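Side-chain contacts in extracellular ligand-binding receptor (Desulfitobacterium hafniense, PDB 4Q6B), which binds leucine in the cleft between its two lobes and probably delivers amino acids of this kind to an ABC transporter: residues Ile65-Ala68 / Phe69-Asn72; Ile88-Ala91 / Ser92-Gln96. All coordinates share one frame; numbering follows the deposited sequence. Where two conformers were deposited one is given.

Interaction 1. Residues Ile65-Ala68 / Phe69-Asn72; sequences IAQA and FADN. With EDO (1,2-ethanediol), chain F.
The backbone N of Phe-69 donates to Ile-65 O at 2.8 Å, almost straight at 170°, and the i to i+4 pattern continues as Ala-70 N reaches Ala-66 O and Asp-71 N reaches Gln-67 O. That third bond is bent to 139°, in the last turn of helix 59-70, and Asn-72 N then bonds to Phe-69 O, three residues back, at 3.1 Å as the chain leaves the helix. On the buried side Ile-65 and Phe-69 lie side by side and point the same way. The first torsion of Ile-65 (chi1 -74°) swings CG2 away from the backbone N and toward the next turn, where it meets the ring obliquely, 3.5 Å from Phe-69 CE2. Polar Gln-67 and Asp-71 suit the open solvent side. Asn-72 spreads its amide beyond the helix end: OD1 accepts from Gly-74 N, while ND2 donates to O2 of an ethanediol, probably from the crystallisation liquor, at 3.2 Å and to a water that bonds weakly to Ala-68 O. The short side chains of Ala-66 and Ala-70 let helix 84-97 approach, against Tyr-94 and Ala-97 respectively. Phe-69 fills the layer beneath, resting on Val-51 and Ala-53 of strand 47-54 and on Ile-75 and Val-78 of strand 75-79.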
ATOM      1  N   ILE A  65       8.864   6.409 -18.310  1.00 16.09           N
ATOM      2  CA  ILE A  65       9.753   6.601 -17.171  1.00 13.16           C
ATOM      3  C   ILE A  65      10.498   5.308 -16.887  1.00 13.14           C
ATOM      4  O   ILE A  65      11.748   5.319 -16.643  1.00 14.32           O
ATOM      5  CB  ILE A  65       8.936   7.078 -15.940  1.00 13.35           C
ATOM      6  CG1 ILE A  65       8.533   8.555 -16.147  1.00 16.18           C
ATOM      7  CG2 ILE A  65       9.693   6.890 -14.603  1.00 13.82           C
ATOM      8  CD1 ILE A  65       7.502   9.095 -15.139  1.00 16.36           C
ATOM      9  N   ALA A  66       9.776   4.180 -16.954  1.00 11.92           N
ATOM     10  CA  ALA A  66      10.412   2.892 -16.599  1.00 12.18           C
ATOM     11  C   ALA A  66      11.569   2.608 -17.565  1.00 14.00           C
ATOM     12  O   ALA A  66      12.685   2.225 -17.127  1.00 15.03           O
ATOM     13  CB  ALA A  66       9.358   1.712 -16.624  1.00 12.60           C
ATOM     14  N   GLN A  67      11.316   2.790 -18.866  0.54 13.98           N
ATOM     15  CA  GLN A  67      12.336   2.583 -19.876  0.54 16.17           C
ATOM     16  C   GLN A  67      13.477   3.566 -19.688  0.54 16.27           C
ATOM     17  O   GLN A  67      14.632   3.205 -19.823  0.54 18.10           O
ATOM     18  CB  GLN A  67      11.752   2.697 -21.300  0.54 15.46           C
ATOM     19  CG  GLN A  67      12.781   2.637 -22.441  0.54 23.09           C
ATOM     20  CD  GLN A  67      13.764   1.469 -22.337  0.54 22.80           C
ATOM     21  OE1 GLN A  67      13.523   0.487 -21.620  0.54 22.82           O
ATOM     22  NE2 GLN A  67      14.899   1.585 -23.038  0.54 18.97           N
ATOM     23  N   ALA A  68      13.159   4.815 -19.368  1.00 17.27           N
ATOM     24  CA  ALA A  68      14.233   5.790 -19.156  1.00 19.78           C
ATOM     25  C   ALA A  68      15.111   5.420 -17.968  1.00 19.10           C
ATOM     26  O   ALA A  68      16.357   5.593 -18.041  1.00 20.65           O
ATOM     27  CB  ALA A  68      13.673   7.171 -18.983  1.00 20.89           C
ATOM     28  N   PHE A  69      14.501   4.988 -16.875  1.00 15.85           N
ATOM     29  CA  PHE A  69      15.328   4.494 -15.744  1.00 16.69           C
ATOM     30  C   PHE A  69      16.124   3.267 -16.135  1.00 14.88           C
ATOM     31  O   PHE A  69      17.331   3.151 -15.851  1.00 18.33           O
ATOM     32  CB  PHE A  69      14.461   4.166 -14.521  1.00 15.24           C
ATOM     33  CG  PHE A  69      14.011   5.368 -13.750  1.00 14.00           C
ATOM     34  CD1 PHE A  69      14.795   6.506 -13.692  1.00 14.09           C
ATOM     35  CD2 PHE A  69      12.782   5.362 -13.102  1.00 12.58           C
ATOM     36  CE1 PHE A  69      14.401   7.622 -12.897  1.00 17.19           C
ATOM     37  CE2 PHE A  69      12.361   6.466 -12.317  1.00 15.28           C
ATOM     38  CZ  PHE A  69      13.173   7.622 -12.233  1.00 15.03           C
ATOM     39  N   ALA A  70      15.457   2.290 -16.754  1.00 14.59           N
ATOM     40  CA  ALA A  70      16.129   1.048 -17.147  1.00 18.53           C
ATOM     41  C   ALA A  70      17.300   1.232 -18.098  1.00 21.03           C
ATOM     42  O   ALA A  70      18.258   0.453 -18.070  1.00 22.29           O
ATOM     43  CB  ALA A  70      15.106   0.044 -17.756  1.00 23.38           C
ATOM     44  N   ASP A  71      17.255   2.274 -18.927  1.00 16.62           N
ATOM     45  CA  ASP A  71      18.322   2.508 -19.907  1.00 23.55           C
ATOM     46  C   ASP A  71      19.447   3.402 -19.362  1.00 24.85           C
ATOM     47  O   ASP A  71      20.410   3.717 -20.083  1.00 27.04           O
ATOM     48  CB  ASP A  71      17.717   3.121 -21.166  1.00 30.02           C
ATOM     49  CG  ASP A  71      18.632   3.024 -22.349  1.00 37.03           C
ATOM     50  OD1 ASP A  71      18.853   4.067 -22.994  1.00 38.27           O
ATOM     51  OD2 ASP A  71      19.141   1.914 -22.633  1.00 40.26           O
ATOM     52  N   ASN A  72      19.344   3.775 -18.090  1.00 24.97           N
ATOM     53  CA  ASN A  72      20.320   4.662 -17.460  1.00 25.27           C
ATOM     54  C   ASN A  72      21.227   3.832 -16.514  1.00 22.98           C
ATOM     55  O   ASN A  72      20.783   3.407 -15.460  1.00 22.72           O
ATOM     56  CB  ASN A  72      19.546   5.770 -16.727  1.00 21.93           C
ATOM     57  CG  ASN A  72      20.441   6.780 -16.037  1.00 27.26           C
ATOM     58  OD1 ASN A  72      21.660   6.583 -15.930  1.00 28.75           O
ATOM     59  ND2 ASN A  72      19.835   7.862 -15.533  1.00 28.67           N
TER
HETATM   60  C1  EDO F 405      21.810   9.216 -13.052  1.00 47.30           C
HETATM   61  O1  EDO F 405      22.846   9.088 -14.037  1.00 51.57           O
HETATM   62  C2  EDO F 405      21.244  10.629 -13.093  1.00 47.79           C
HETATM   63  O2  EDO F 405      20.235  10.717 -14.102  1.00 49.86           O
HETATM   64  O   HOH W   1      16.787   8.296 -16.150  1.00 33.30           O

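Interaction 2. Residues Ile88-Ala91 / Ser92-Gln96; sequences IPAA and SIYDQ
Ala-90 O is gripped by two successive backbone N-H groups. Tyr-94 N approaches Ala-90 O in the carbonyl plane at 3.1 Å with a nearly straight bond of 164°; Ile-93 N lies 3.0 Å from the same Ala-90 O but makes only a weak bond, bent to 120°. Proline has no N-H to give, so the helix is kinked at Pro-89, and Ser-92 N bonds to Pro-89 O at 3.0 Å, three residues back, from well above the carbonyl plane. The i to i+3 bonds of Ser-92 and, weakly, Ile-93 are consistent with a locally tightened turn after the kink. The i to i+4 spacing resumes at Tyr-94 and continues with Asp-95, whose N donates to Ala-91 O at 2.7 Å.

CG of Tyr-94 lies anti to the carbonyl carbon (chi1 -65°), which carries the ring back along the preceding turn: CD2 comes to 3.2 Å from Ala-90 O, and CE2 rests 3.9 Å from Ala-90 CB. At 90 a lone methyl lets the ring lie close along the helix; at 91 small size lets the helix sit near the strands beneath, while Ala-91 CA lies at the ring edge, near its plane. The phenol OH is hydrogen-bonded to His-81 NE2, so the polar end of a buried ring is satisfied. Asp-95 places CB 3.1 Å from Ala-91 O, but its carboxylate turns outward to where OD1 accepts from the backbone N atoms of Ile-117 and His-118, tying the helix to the chain entering strand 119-121.

As the crossover of the beta-alpha-beta unit with strands 75-79 and 101-103, helix 84-97 sets Ala-91 and Tyr-94 on Met-101, Ala-91 also on Val-119, and Pro-89, Ile-93 and Tyr-94 against helix 59-70.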
ATOM      1  N   ILE A  88       2.390  -3.031 -12.517  1.00 15.27           N
ATOM      2  CA  ILE A  88       2.419  -4.367 -13.114  1.00 15.63           C
ATOM      3  C   ILE A  88       3.067  -4.379 -14.527  1.00 17.91           C
ATOM      4  O   ILE A  88       4.035  -5.115 -14.765  1.00 16.57           O
ATOM      5  CB  ILE A  88       1.006  -5.001 -13.087  1.00 18.59           C
ATOM      6  CG1 ILE A  88       0.598  -5.252 -11.617  1.00 15.41           C
ATOM      7  CG2 ILE A  88       0.935  -6.260 -13.943  1.00 19.40           C
ATOM      8  CD1 ILE A  88      -0.918  -5.570 -11.536  1.00 16.52           C
ATOM      9  N   PRO A  89       2.595  -3.533 -15.446  1.00 14.89           N
ATOM     10  CA  PRO A  89       3.331  -3.577 -16.731  1.00 14.00           C
ATOM     11  C   PRO A  89       4.729  -2.942 -16.661  1.00 16.49           C
ATOM     12  O   PRO A  89       5.655  -3.438 -17.349  1.00 16.13           O
ATOM     13  CB  PRO A  89       2.431  -2.794 -17.695  1.00 16.39           C
ATOM     14  CG  PRO A  89       1.520  -2.018 -16.844  1.00 16.78           C
ATOM     15  CD  PRO A  89       1.345  -2.748 -15.526  1.00 15.00           C
ATOM     16  N   ALA A  90       4.903  -1.882 -15.863  1.00 12.60           N
ATOM     17  CA  ALA A  90       6.239  -1.270 -15.774  1.00 12.20           C
ATOM     18  C   ALA A  90       7.263  -2.274 -15.215  1.00 13.82           C
ATOM     19  O   ALA A  90       8.403  -2.292 -15.645  1.00 13.65           O
ATOM     20  CB  ALA A  90       6.233  -0.014 -14.881  1.00 13.59           C
ATOM     21  N   ALA A  91       6.832  -3.109 -14.268  1.00 15.97           N
ATOM     22  CA  ALA A  91       7.691  -4.169 -13.718  1.00 15.92           C
ATOM     23  C   ALA A  91       8.256  -5.087 -14.793  1.00 12.67           C
ATOM     24  O   ALA A  91       9.353  -5.674 -14.581  1.00 13.41           O
ATOM     25  CB  ALA A  91       6.886  -5.025 -12.724  1.00 13.80           C
ATOM     26  N   SER A  92       7.574  -5.241 -15.936  1.00 16.73           N
ATOM     27  CA  SER A  92       8.119  -6.117 -16.987  1.00 14.64           C
ATOM     28  C   SER A  92       9.400  -5.495 -17.552  1.00 15.01           C
ATOM     29  O   SER A  92      10.361  -6.199 -17.857  1.00 16.74           O
ATOM     30  CB  SER A  92       7.090  -6.339 -18.105  1.00 15.97           C
ATOM     31  OG  SER A  92       7.676  -7.169 -19.148  1.00 19.90           O
ATOM     32  N   ILE A  93       9.379  -4.178 -17.743  1.00 12.49           N
ATOM     33  CA  ILE A  93      10.533  -3.442 -18.232  1.00 12.95           C
ATOM     34  C   ILE A  93      11.663  -3.506 -17.209  1.00 17.58           C
ATOM     35  O   ILE A  93      12.819  -3.750 -17.555  1.00 14.88           O
ATOM     36  CB  ILE A  93      10.155  -1.960 -18.521  1.00 14.62           C
ATOM     37  CG1 ILE A  93       9.147  -1.890 -19.684  1.00 16.65           C
ATOM     38  CG2 ILE A  93      11.430  -1.105 -18.834  1.00 13.69           C
ATOM     39  CD1 ILE A  93       8.621  -0.464 -19.925  1.00 18.22           C
ATOM     40  N   TYR A  94      11.370  -3.255 -15.931  1.00 14.53           N
ATOM     41  CA  TYR A  94      12.422  -3.325 -14.923  1.00 12.26           C
ATOM     42  C   TYR A  94      12.969  -4.735 -14.806  1.00 11.52           C
ATOM     43  O   TYR A  94      14.186  -4.914 -14.763  1.00 12.25           O
ATOM     44  CB  TYR A  94      11.840  -2.875 -13.596  1.00 11.88           C
ATOM     45  CG  TYR A  94      11.397  -1.416 -13.571  1.00 14.27           C
ATOM     46  CD1 TYR A  94      12.303  -0.370 -13.827  1.00 13.73           C
ATOM     47  CD2 TYR A  94      10.083  -1.085 -13.249  1.00 10.72           C
ATOM     48  CE1 TYR A  94      11.896   0.963 -13.806  1.00 11.49           C
ATOM     49  CE2 TYR A  94       9.682   0.238 -13.149  1.00 11.67           C
ATOM     50  CZ  TYR A  94      10.591   1.259 -13.437  1.00 11.76           C
ATOM     51  OH  TYR A  94      10.147   2.560 -13.378  1.00 13.25           O
ATOM     52  N   ASP A  95      12.089  -5.745 -14.826  1.00 14.98           N
ATOM     53  CA  ASP A  95      12.557  -7.120 -14.652  1.00 11.93           C
ATOM     54  C   ASP A  95      13.460  -7.564 -15.811  1.00 12.44           C
ATOM     55  O   ASP A  95      14.516  -8.199 -15.608  1.00 14.71           O
ATOM     56  CB  ASP A  95      11.368  -8.067 -14.495  1.00 14.01           C
ATOM     57  CG  ASP A  95      11.786  -9.453 -14.010  1.00 16.47           C
ATOM     58  OD1 ASP A  95      12.286  -9.581 -12.890  1.00 16.81           O
ATOM     59  OD2 ASP A  95      11.608 -10.410 -14.765  1.00 16.17           O
ATOM     60  N   GLN A  96      13.043  -7.262 -17.041  1.00 13.85           N
ATOM     61  CA  GLN A  96      13.861  -7.645 -18.184  1.00 14.71           C
ATOM     62  C   GLN A  96      15.205  -6.905 -18.186  1.00 17.90           C
ATOM     63  O   GLN A  96      16.200  -7.414 -18.729  1.00 19.22           O
ATOM     64  CB  GLN A  96      13.116  -7.345 -19.497  1.00 19.66           C
ATOM     65  CG  GLN A  96      12.175  -8.419 -19.917  1.00 34.36           C
ATOM     66  CD  GLN A  96      12.867  -9.391 -20.869  1.00 54.86           C
ATOM     67  OE1 GLN A  96      12.990  -9.134 -22.079  1.00 61.30           O
ATOM     68  NE2 GLN A  96      13.347 -10.505 -20.320  1.00 60.81           N
TER

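From the N terminus, interaction 1 comes first, within the last turns of helix 59-70; the chain then runs through strand 75-79 into helix 84-97, where interaction 2 lies. Each is local and closes no long loop, so the two follow in series and neither nest nor cross. In space they touch, their centres about 11 Å apart: Tyr-94 OH packs 3.2 Å from Ala-66 CA, and Ile-93 CG2 lies against the backbone carbonyl carbon of Ala-66. Together they join two neighbouring helices of the lobe built on the five-stranded parallel sheet, whose strands 47-54, 75-79, 101-103 and 119-121 are all met by side chains of one segment or another.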